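Local coordinates for hypothetical protein PHS013 (Pyrococcus horikoshii, PDB 1WMI) that is probably the toxin of a RelE/ParE type II toxin-antitoxin pair, a family whose RelE members act by cutting messenger RNA on the ribosome, at residues A[19-22]-A[23-26]; A[27-30]-A[31-35]; A[37-40]-A[41-45]. All blocks are in the same frame, centred on the assembly; numbering follows the deposited sequence.

Interaction 1 of 3, residues A[19-22]-A[23-26]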
ATOM      1  N   PRO A  19       6.154  12.319 -18.552  1.00 37.20           N
ATOM      2  CA  PRO A  19       5.628  13.661 -18.786  1.00 37.92           C
ATOM      3  C   PRO A  19       6.309  14.590 -17.775  1.00 38.32           C
ATOM      4  O   PRO A  19       6.673  14.160 -16.682  1.00 39.15           O
ATOM      5  CB  PRO A  19       4.139  13.498 -18.493  1.00 36.72           C
ATOM      6  CG  PRO A  19       3.879  12.058 -18.813  1.00 36.20           C
ATOM      7  CD  PRO A  19       5.069  11.383 -18.212  1.00 34.95           C
ATOM      8  N   LYS A  20       6.484  15.851 -18.147  1.00 39.24           N
ATOM      9  CA  LYS A  20       7.113  16.837 -17.276  1.00 41.36           C
ATOM     10  C   LYS A  20       6.581  16.669 -15.842  1.00 42.30           C
ATOM     11  O   LYS A  20       7.352  16.574 -14.883  1.00 41.46           O
ATOM     12  CB  LYS A  20       6.797  18.236 -17.822  1.00 43.40           C
ATOM     13  CG  LYS A  20       7.696  19.358 -17.346  1.00 45.72           C
ATOM     14  CD  LYS A  20       7.609  20.547 -18.307  1.00 48.71           C
ATOM     15  CE  LYS A  20       6.214  21.180 -18.351  1.00 49.61           C
ATOM     16  NZ  LYS A  20       5.921  22.037 -17.163  1.00 51.19           N
ATOM     17  N   ALA A  21       5.259  16.602 -15.714  1.00 41.80           N
ATOM     18  CA  ALA A  21       4.589  16.447 -14.426  1.00 41.18           C
ATOM     19  C   ALA A  21       5.068  15.251 -13.606  1.00 41.55           C
ATOM     20  O   ALA A  21       5.359  15.391 -12.418  1.00 42.07           O
ATOM     21  CB  ALA A  21       3.081  16.343 -14.636  1.00 41.92           C
ATOM     22  N   HIS A  22       5.127  14.077 -14.227  1.00 40.30           N
ATOM     23  CA  HIS A  22       5.565  12.868 -13.533  1.00 39.30           C
ATOM     24  C   HIS A  22       7.014  12.970 -13.065  1.00 38.07           C
ATOM     25  O   HIS A  22       7.373  12.487 -11.988  1.00 37.08           O
ATOM     26  CB  HIS A  22       5.412  11.650 -14.443  1.00 39.58           C
ATOM     27  CG  HIS A  22       3.988  11.273 -14.715  1.00 42.55           C
ATOM     28  ND1 HIS A  22       3.104  12.121 -15.353  1.00 42.91           N
ATOM     29  CD2 HIS A  22       3.302  10.145 -14.437  1.00 41.50           C
ATOM     30  CE1 HIS A  22       1.931  11.519 -15.456  1.00 44.94           C
ATOM     31  NE2 HIS A  22       2.020  10.324 -14.911  1.00 45.11           N
ATOM     32  N   TYR A  23       7.846  13.588 -13.889  1.00 35.70           N
ATOM     33  CA  TYR A  23       9.247  13.753 -13.558  1.00 35.05           C
ATOM     34  C   TYR A  23       9.376  14.615 -12.312  1.00 34.23           C
ATOM     35  O   TYR A  23      10.167  14.322 -11.419  1.00 33.61           O
ATOM     36  CB  TYR A  23       9.977  14.420 -14.717  1.00 35.21           C
ATOM     37  CG  TYR A  23      11.436  14.640 -14.452  1.00 34.14           C
ATOM     38  CD1 TYR A  23      12.295  13.561 -14.275  1.00 34.29           C
ATOM     39  CD2 TYR A  23      11.965  15.928 -14.385  1.00 34.47           C
ATOM     40  CE1 TYR A  23      13.644  13.754 -14.036  1.00 33.92           C
ATOM     41  CE2 TYR A  23      13.314  16.131 -14.145  1.00 34.46           C
ATOM     42  CZ  TYR A  23      14.147  15.034 -13.976  1.00 32.62           C
ATOM     43  OH  TYR A  23      15.489  15.214 -13.748  1.00 35.54           O
ATOM     44  N   ARG A  24       8.585  15.681 -12.263  1.00 35.37           N
ATOM     45  CA  ARG A  24       8.582  16.608 -11.137  1.00 35.74           C
ATOM     46  C   ARG A  24       8.272  15.859  -9.838  1.00 33.99           C
ATOM     47  O   ARG A  24       8.895  16.099  -8.799  1.00 32.90           O
ATOM     48  CB  ARG A  24       7.535  17.691 -11.399  1.00 39.49           C
ATOM     49  CG  ARG A  24       7.603  18.908 -10.499  1.00 41.72           C
ATOM     50  CD  ARG A  24       6.615  19.953 -10.989  1.00 43.63           C
ATOM     51  NE  ARG A  24       6.997  20.517 -12.282  1.00 45.75           N
ATOM     52  CZ  ARG A  24       6.194  20.591 -13.340  1.00 46.98           C
ATOM     53  NH1 ARG A  24       6.634  21.131 -14.468  1.00 45.24           N
ATOM     54  NH2 ARG A  24       4.956  20.109 -13.279  1.00 47.88           N
ATOM     55  N   ARG A  25       7.325  14.933  -9.920  1.00 33.79           N
ATOM     56  CA  ARG A  25       6.897  14.128  -8.778  1.00 34.02           C
ATOM     57  C   ARG A  25       8.045  13.234  -8.303  1.00 31.85           C
ATOM     58  O   ARG A  25       8.230  13.004  -7.100  1.00 29.66           O
ATOM     59  CB  ARG A  25       5.692  13.264  -9.186  1.00 38.60           C
ATOM     60  CG  ARG A  25       4.700  12.956  -8.063  1.00 44.99           C
ATOM     61  CD  ARG A  25       3.591  12.037  -8.569  1.00 49.38           C
ATOM     62  NE  ARG A  25       2.990  12.542  -9.804  1.00 52.11           N
ATOM     63  CZ  ARG A  25       2.020  13.449  -9.858  1.00 54.41           C
ATOM     64  NH1 ARG A  25       1.543  13.851 -11.032  1.00 52.73           N
ATOM     65  NH2 ARG A  25       1.511  13.938  -8.739  1.00 55.49           N
ATOM     66  N   PHE A  26       8.818  12.736  -9.261  1.00 29.54           N
ATOM     67  CA  PHE A  26       9.945  11.879  -8.937  1.00 28.21           C
ATOM     68  C   PHE A  26      10.975  12.668  -8.141  1.00 25.75           C
ATOM     69  O   PHE A  26      11.526  12.166  -7.160  1.00 24.61           O
ATOM     70  CB  PHE A  26      10.579  11.314 -10.213  1.00 26.96           C
ATOM     71  CG  PHE A  26      11.779  10.452  -9.954  1.00 28.72           C
ATOM     72  CD1 PHE A  26      13.052  11.006  -9.878  1.00 31.18           C
ATOM     73  CD2 PHE A  26      11.632   9.090  -9.743  1.00 28.79           C
ATOM     74  CE1 PHE A  26      14.164  10.202  -9.593  1.00 31.69           C
ATOM     75  CE2 PHE A  26      12.732   8.287  -9.460  1.00 29.81           C
ATOM     76  CZ  PHE A  26      13.997   8.842  -9.385  1.00 29.34           C
TER

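Interaction 2 of 3, residues A[27-30]-A[31-35]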
ATOM      1  N   LEU A  27      11.230  13.901  -8.568  1.00 24.47           N
ATOM      2  CA  LEU A  27      12.185  14.752  -7.879  1.00 26.46           C
ATOM      3  C   LEU A  27      11.707  15.050  -6.455  1.00 26.03           C
ATOM      4  O   LEU A  27      12.526  15.160  -5.544  1.00 25.87           O
ATOM      5  CB  LEU A  27      12.396  16.060  -8.647  1.00 27.33           C
ATOM      6  CG  LEU A  27      13.065  15.994 -10.028  1.00 27.22           C
ATOM      7  CD1 LEU A  27      13.327  17.402 -10.525  1.00 25.93           C
ATOM      8  CD2 LEU A  27      14.382  15.236  -9.943  1.00 26.12           C
ATOM      9  N   GLU A  28      10.392  15.182  -6.261  1.00 24.98           N
ATOM     10  CA  GLU A  28       9.887  15.448  -4.916  1.00 25.68           C
ATOM     11  C   GLU A  28      10.108  14.204  -4.074  1.00 24.89           C
ATOM     12  O   GLU A  28      10.457  14.289  -2.897  1.00 25.95           O
ATOM     13  CB  GLU A  28       8.395  15.796  -4.908  1.00 26.20           C
ATOM     14  CG  GLU A  28       7.922  16.131  -3.494  1.00 30.21           C
ATOM     15  CD  GLU A  28       6.419  16.145  -3.329  1.00 31.69           C
ATOM     16  OE1 GLU A  28       5.776  15.094  -3.549  1.00 32.64           O
ATOM     17  OE2 GLU A  28       5.884  17.210  -2.965  1.00 31.17           O
ATOM     18  N   PHE A  29       9.901  13.044  -4.693  1.00 24.37           N
ATOM     19  CA  PHE A  29      10.097  11.770  -4.020  1.00 24.35           C
ATOM     20  C   PHE A  29      11.562  11.698  -3.596  1.00 22.50           C
ATOM     21  O   PHE A  29      11.866  11.279  -2.489  1.00 23.77           O
ATOM     22  CB  PHE A  29       9.741  10.621  -4.966  1.00 25.99           C
ATOM     23  CG  PHE A  29       9.894   9.255  -4.363  1.00 26.54           C
ATOM     24  CD1 PHE A  29       9.271   8.930  -3.161  1.00 26.39           C
ATOM     25  CD2 PHE A  29      10.616   8.270  -5.031  1.00 28.56           C
ATOM     26  CE1 PHE A  29       9.357   7.649  -2.636  1.00 25.94           C
ATOM     27  CE2 PHE A  29      10.708   6.984  -4.514  1.00 26.34           C
ATOM     28  CZ  PHE A  29      10.077   6.674  -3.315  1.00 27.03           C
ATOM     29  N   ARG A  30      12.464  12.119  -4.477  1.00 22.32           N
ATOM     30  CA  ARG A  30      13.894  12.128  -4.165  1.00 23.97           C
ATOM     31  C   ARG A  30      14.182  13.079  -2.999  1.00 23.99           C
ATOM     32  O   ARG A  30      14.930  12.747  -2.080  1.00 25.44           O
ATOM     33  CB  ARG A  30      14.712  12.590  -5.373  1.00 23.78           C
ATOM     34  CG  ARG A  30      16.182  12.838  -5.047  1.00 26.40           C
ATOM     35  CD  ARG A  30      16.825  13.858  -5.988  1.00 27.63           C
ATOM     36  NE  ARG A  30      16.152  15.151  -5.921  1.00 27.13           N
ATOM     37  CZ  ARG A  30      16.434  16.201  -6.690  1.00 28.51           C
ATOM     38  NH1 ARG A  30      15.748  17.322  -6.534  1.00 22.19           N
ATOM     39  NH2 ARG A  30      17.393  16.134  -7.609  1.00 28.34           N
ATOM     40  N   ASP A  31      13.596  14.269  -3.050  1.00 24.92           N
ATOM     41  CA  ASP A  31      13.811  15.261  -1.997  1.00 24.82           C
ATOM     42  C   ASP A  31      13.324  14.742  -0.641  1.00 25.73           C
ATOM     43  O   ASP A  31      13.973  14.943   0.385  1.00 25.70           O
ATOM     44  CB  ASP A  31      13.091  16.571  -2.354  1.00 23.23           C
ATOM     45  CG  ASP A  31      13.777  17.328  -3.483  1.00 23.57           C
ATOM     46  OD1 ASP A  31      13.187  18.304  -3.993  1.00 23.31           O
ATOM     47  OD2 ASP A  31      14.909  16.960  -3.858  1.00 21.21           O
ATOM     48  N   ILE A  32      12.179  14.068  -0.639  1.00 25.21           N
ATOM     49  CA  ILE A  32      11.636  13.531   0.601  1.00 24.44           C
ATOM     50  C   ILE A  32      12.455  12.342   1.099  1.00 23.61           C
ATOM     51  O   ILE A  32      12.702  12.195   2.298  1.00 25.98           O
ATOM     52  CB  ILE A  32      10.160  13.123   0.415  1.00 23.00           C
ATOM     53  CG1 ILE A  32       9.318  14.387   0.207  1.00 21.51           C
ATOM     54  CG2 ILE A  32       9.685  12.327   1.614  1.00 24.11           C
ATOM     55  CD1 ILE A  32       7.883  14.147  -0.156  1.00 22.31           C
ATOM     56  N   LEU A  33      12.887  11.500   0.175  1.00 23.60           N
ATOM     57  CA  LEU A  33      13.687  10.321   0.505  1.00 24.66           C
ATOM     58  C   LEU A  33      14.960  10.671   1.296  1.00 25.27           C
ATOM     59  O   LEU A  33      15.399   9.906   2.167  1.00 23.06           O
ATOM     60  CB  LEU A  33      14.055   9.594  -0.793  1.00 25.19           C
ATOM     61  CG  LEU A  33      13.460   8.208  -1.069  1.00 27.59           C
ATOM     62  CD1 LEU A  33      12.013   8.127  -0.600  1.00 25.88           C
ATOM     63  CD2 LEU A  33      13.585   7.919  -2.554  1.00 24.80           C
ATOM     64  N   GLU A  34      15.548  11.827   0.995  1.00 23.71           N
ATOM     65  CA  GLU A  34      16.762  12.254   1.679  1.00 27.08           C
ATOM     66  C   GLU A  34      16.549  12.534   3.166  1.00 27.14           C
ATOM     67  O   GLU A  34      17.497  12.511   3.944  1.00 28.37           O
ATOM     68  CB  GLU A  34      17.357  13.480   0.981  1.00 28.33           C
ATOM     69  CG  GLU A  34      17.904  13.142  -0.400  1.00 33.96           C
ATOM     70  CD  GLU A  34      18.310  14.364  -1.200  1.00 35.70           C
ATOM     71  OE1 GLU A  34      18.760  14.194  -2.351  1.00 39.98           O
ATOM     72  OE2 GLU A  34      18.179  15.492  -0.687  1.00 36.71           O
ATOM     73  N   TYR A  35      15.308  12.796   3.559  1.00 24.83           N
ATOM     74  CA  TYR A  35      15.000  13.034   4.963  1.00 25.50           C
ATOM     75  C   TYR A  35      14.302  11.834   5.585  1.00 24.03           C
ATOM     76  O   TYR A  35      14.605  11.443   6.713  1.00 25.22           O
ATOM     77  CB  TYR A  35      14.094  14.256   5.119  1.00 25.05           C
ATOM     78  CG  TYR A  35      14.781  15.570   4.873  1.00 24.32           C
ATOM     79  CD1 TYR A  35      15.860  15.969   5.651  1.00 27.35           C
ATOM     80  CD2 TYR A  35      14.325  16.435   3.883  1.00 26.87           C
ATOM     81  CE1 TYR A  35      16.469  17.211   5.454  1.00 26.17           C
ATOM     82  CE2 TYR A  35      14.922  17.671   3.676  1.00 24.63           C
ATOM     83  CZ  TYR A  35      15.991  18.055   4.466  1.00 25.30           C
ATOM     84  OH  TYR A  35      16.572  19.287   4.265  1.00 26.34           O
TER

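Interaction 3 of 3, residues A[37-40]-A[41-45]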
ATOM      1  N   PRO A  37      13.427   7.911   4.717  1.00 25.27           N
ATOM      2  CA  PRO A  37      13.647   6.735   3.865  1.00 25.34           C
ATOM      3  C   PRO A  37      12.384   5.939   3.506  1.00 25.39           C
ATOM      4  O   PRO A  37      12.307   5.324   2.439  1.00 23.14           O
ATOM      5  CB  PRO A  37      14.645   5.917   4.675  1.00 25.81           C
ATOM      6  CG  PRO A  37      14.255   6.241   6.085  1.00 28.68           C
ATOM      7  CD  PRO A  37      14.094   7.741   6.017  1.00 27.13           C
ATOM      8  N   VAL A  38      11.402   5.943   4.399  1.00 26.27           N
ATOM      9  CA  VAL A  38      10.153   5.236   4.147  1.00 27.67           C
ATOM     10  C   VAL A  38       8.951   6.149   4.372  1.00 27.90           C
ATOM     11  O   VAL A  38       8.316   6.112   5.424  1.00 26.93           O
ATOM     12  CB  VAL A  38      10.006   3.979   5.052  1.00 29.06           C
ATOM     13  CG1 VAL A  38       8.781   3.171   4.615  1.00 27.80           C
ATOM     14  CG2 VAL A  38      11.264   3.117   4.974  1.00 29.07           C
ATOM     15  N   PRO A  39       8.647   7.013   3.392  1.00 29.00           N
ATOM     16  CA  PRO A  39       7.510   7.933   3.493  1.00 29.70           C
ATOM     17  C   PRO A  39       6.241   7.136   3.193  1.00 30.06           C
ATOM     18  O   PRO A  39       5.597   7.337   2.168  1.00 27.97           O
ATOM     19  CB  PRO A  39       7.821   8.967   2.417  1.00 28.95           C
ATOM     20  CG  PRO A  39       8.480   8.130   1.360  1.00 26.57           C
ATOM     21  CD  PRO A  39       9.423   7.274   2.166  1.00 28.29           C
ATOM     22  N   ARG A  40       5.906   6.224   4.101  1.00 33.16           N
ATOM     23  CA  ARG A  40       4.758   5.340   3.948  1.00 37.32           C
ATOM     24  C   ARG A  40       3.448   5.960   3.502  1.00 36.60           C
ATOM     25  O   ARG A  40       2.858   5.521   2.518  1.00 36.00           O
ATOM     26  CB  ARG A  40       4.524   4.559   5.244  1.00 41.49           C
ATOM     27  CG  ARG A  40       3.260   3.711   5.229  1.00 49.19           C
ATOM     28  CD  ARG A  40       3.573   2.233   5.432  1.00 55.45           C
ATOM     29  NE  ARG A  40       2.375   1.470   5.777  1.00 59.32           N
ATOM     30  CZ  ARG A  40       2.315   0.142   5.857  1.00 60.54           C
ATOM     31  NH1 ARG A  40       1.170  -0.444   6.183  1.00 59.72           N
ATOM     32  NH2 ARG A  40       3.387  -0.598   5.607  1.00 61.17           N
ATOM     33  N   GLU A  41       3.001   6.977   4.231  1.00 38.53           N
ATOM     34  CA  GLU A  41       1.736   7.646   3.956  1.00 40.47           C
ATOM     35  C   GLU A  41       1.637   8.339   2.605  1.00 39.53           C
ATOM     36  O   GLU A  41       0.707   8.087   1.835  1.00 38.06           O
ATOM     37  CB  GLU A  41       1.453   8.675   5.050  1.00 44.18           C
ATOM     38  CG  GLU A  41       0.041   8.638   5.605  1.00 52.76           C
ATOM     39  CD  GLU A  41      -0.036   7.916   6.937  1.00 57.67           C
ATOM     40  OE1 GLU A  41       0.699   8.316   7.864  1.00 61.92           O
ATOM     41  OE2 GLU A  41      -0.827   6.956   7.064  1.00 60.40           O
ATOM     42  N   LYS A  42       2.598   9.210   2.322  1.00 37.82           N
ATOM     43  CA  LYS A  42       2.582   9.974   1.084  1.00 37.38           C
ATOM     44  C   LYS A  42       2.823   9.170  -0.182  1.00 35.50           C
ATOM     45  O   LYS A  42       2.353   9.553  -1.251  1.00 34.86           O
ATOM     46  CB  LYS A  42       3.595  11.119   1.167  1.00 39.86           C
ATOM     47  CG  LYS A  42       3.458  12.164   0.065  1.00 41.64           C
ATOM     48  CD  LYS A  42       3.943  13.520   0.555  1.00 45.08           C
ATOM     49  CE  LYS A  42       3.102  14.018   1.729  1.00 45.95           C
ATOM     50  NZ  LYS A  42       3.742  15.181   2.390  1.00 47.36           N
ATOM     51  N   PHE A  43       3.542   8.059  -0.075  1.00 32.56           N
ATOM     52  CA  PHE A  43       3.824   7.263  -1.256  1.00 32.58           C
ATOM     53  C   PHE A  43       3.397   5.803  -1.199  1.00 33.12           C
ATOM     54  O   PHE A  43       3.923   4.972  -1.941  1.00 31.39           O
ATOM     55  CB  PHE A  43       5.310   7.370  -1.587  1.00 33.14           C
ATOM     56  CG  PHE A  43       5.726   8.739  -2.028  1.00 33.95           C
ATOM     57  CD1 PHE A  43       5.371   9.209  -3.287  1.00 32.87           C
ATOM     58  CD2 PHE A  43       6.446   9.573  -1.179  1.00 34.48           C
ATOM     59  CE1 PHE A  43       5.722  10.488  -3.701  1.00 33.54           C
ATOM     60  CE2 PHE A  43       6.804  10.856  -1.582  1.00 36.40           C
ATOM     61  CZ  PHE A  43       6.440  11.313  -2.850  1.00 36.75           C
ATOM     62  N   ASP A  44       2.457   5.495  -0.308  1.00 35.39           N
ATOM     63  CA  ASP A  44       1.909   4.141  -0.174  1.00 36.63           C
ATOM     64  C   ASP A  44       3.002   3.082  -0.262  1.00 36.58           C
ATOM     65  O   ASP A  44       2.817   2.030  -0.871  1.00 38.37           O
ATOM     66  CB  ASP A  44       0.881   3.916  -1.289  1.00 38.50           C
ATOM     67  CG  ASP A  44      -0.191   2.908  -0.912  1.00 45.09           C
ATOM     68  OD1 ASP A  44      -0.087   2.283   0.170  1.00 45.31           O
ATOM     69  OD2 ASP A  44      -1.144   2.740  -1.708  1.00 48.50           O
ATOM     70  N   VAL A  45       4.140   3.357   0.359  1.00 36.43           N
ATOM     71  CA  VAL A  45       5.265   2.439   0.312  1.00 34.54           C
ATOM     72  C   VAL A  45       5.106   1.180   1.164  1.00 33.90           C
ATOM     73  O   VAL A  45       4.521   1.217   2.249  1.00 31.56           O
ATOM     74  CB  VAL A  45       6.570   3.159   0.738  1.00 34.37           C
ATOM     75  CG1 VAL A  45       6.744   4.450  -0.058  1.00 32.24           C
ATOM     76  CG2 VAL A  45       6.530   3.466   2.209  1.00 36.49           C
TER

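Interaction 1 of 3, residues A[19-22]-A[23-26]
Lys20 and Arg24, one helical turn apart, run side by side and point the same way, so that Lys20 NZ reaches the edge of the guanidinium in its plane, 2.9 Å from Arg24 NH1. The two cationic ends share no hydrogen bond, and their exact placement is doubtful. An acidic side chain on the chain of another protein packs on Lys20, and Arg24 NH1 has a long, weak ion pair with an acid of that chain; such acids probably offset the concentrated positive charge. The bend in Arg24 at chi3 (-68°) brings the guanidinium back along the helix, with Lys20 O over one face and Ala21 CA 3.9 Å from NH2. The small methyl of Ala21 suits a place beside so long a side chain. Tyr23 OH is hydrogen-bonded to the backbone of the chain of another protein, and Phe26 packs on an apolar side chain of that chain.

Beneath these groups lies the first turn of the helix. Pro19 is its N-cap, and a proline fits there because an N-cap residue needs no amide proton for the helical ladder. Its O takes the N-H of Tyr23 at 3.1 Å, and Lys20 O that of Arg24 at 3.0 Å. Ala21 O and His22 O likewise receive Arg25 N and Phe26 N. His22 NE2 is hydrogen-bonded to Asp63, tying the start of helix 20-33 to the turn between strands 54-60 and 65-71.

Interaction 2 of 3, residues A[27-30]-A[31-35]
Leu27 O to Asp31 N (2.9 Å), Glu28 O to Ile32 N (2.8 Å) and Phe29 O to Leu33 N (2.9 Å) continue the alpha-helical i to i+4 ladder, which lengthens to 3.3 Å between Arg30 O and Glu34 N. One turn apart, Phe29 and Leu33 form a CH-pi contact: Leu33 CD1 lies over the ring face, 3.8 Å from the centroid, while CD2 lies above the rim near CE2. Phe29 chi1 (-179°) stands the ring out from the helix, and Leu33 leans back over it. The apolar pair lies on the inner side of helix 20-33, where Leu33 packs against Val5, Ile77 and Ile79 of the sheet, the helix-on-sheet layering of RelE/ParE toxins.

A salt bridge joins Arg30 to Asp31, next in sequence, whose short carboxylate meets the guanidinium as Arg30 bends at chi3. Asp31 OD2 accepts Arg30 NH1 on its syn side at 2.8 Å, tilted 24° from the guanidinium plane, and a weaker bond from NE at 3.0 Å. Two donors on one oxygen limit rotation of the guanidinium, whose NH2 bonds to the backbone of the chain of another protein. Ile32 CD1 lies alongside the extended, mostly aliphatic stem of Glu28.

Interaction 3 of 3, residues A[37-40]-A[41-45]
Pro39 O accepts the N-H of Phe43 at 3.1 Å, with the donor nearly in line with the carbonyl and an N-H...O angle of 150°, closing the single turn of the short helix 40-43. The next carbonyl, Arg40 O, takes a longer and weak bond from Val45 N at 3.3 Å. This weak i+5 to i bond, with a positive phi (42°) at Asp44, recalls a Schellman motif without its second bond.

Upstream, Pro39 is the centre of an inverse gamma turn, with a weak bond from Arg40 N back to Val38 O. The ring closure of proline restricts phi to about the value such a turn needs, and it turns the chain sharply into the helix. The segment carries the main chain from the end of helix 20-33 to strand 46-49, an outer strand of this chain's sheet in the RelE/ParE-type fold.

Side chains fill the inside of the bend. Pro39 CG meets the edge of the Phe43 ring near its plane, 3.6 Å from CD2, while Lys42 CG lies over one ring face. A large flat apolar ring suits this buried place: its edge meets Pro39, and it also stands edge-to-face with Phe29 of the long helix. Val45 CG1 approaches Pro39 CG at 4.3 Å; the other methyl, CG2, is modelled too close to its neighbours for its exact place to be trusted. A bend at chi2 (120°) sends Arg40 past Val45, its CD 3.5 Å from Val45 O, until NH1 makes a salt bridge with an acidic side chain of another protein's chain. Asp44 OD2 is gripped by Arg58 and Arg60 of the second subunit, another copy of this protein.

Interactions 1 and 2 are successive lengths of helix 20-33, their centres about 13 Å apart, and interaction 3 is the bend that follows it. Interactions 2 and 3 meet directly, centres about 11 Å apart: Phe29 CD1 lies 3.5 Å from Phe43 CE2, Ile32 CD1 3.7 Å from the same Phe43 CE2, and Leu33 CD1 3.9 Å from Pro39 CD, so that the long helix and the short one share apolar packing. Interaction 1, about 18 Å from interaction 3 between centres, does not touch it. All three also face a chain of another protein, consistent with a bound antitoxin; interaction 3 is salt-bridged to the second subunit through Asp44, and Arg25 of interaction 1 lies near its Arg87.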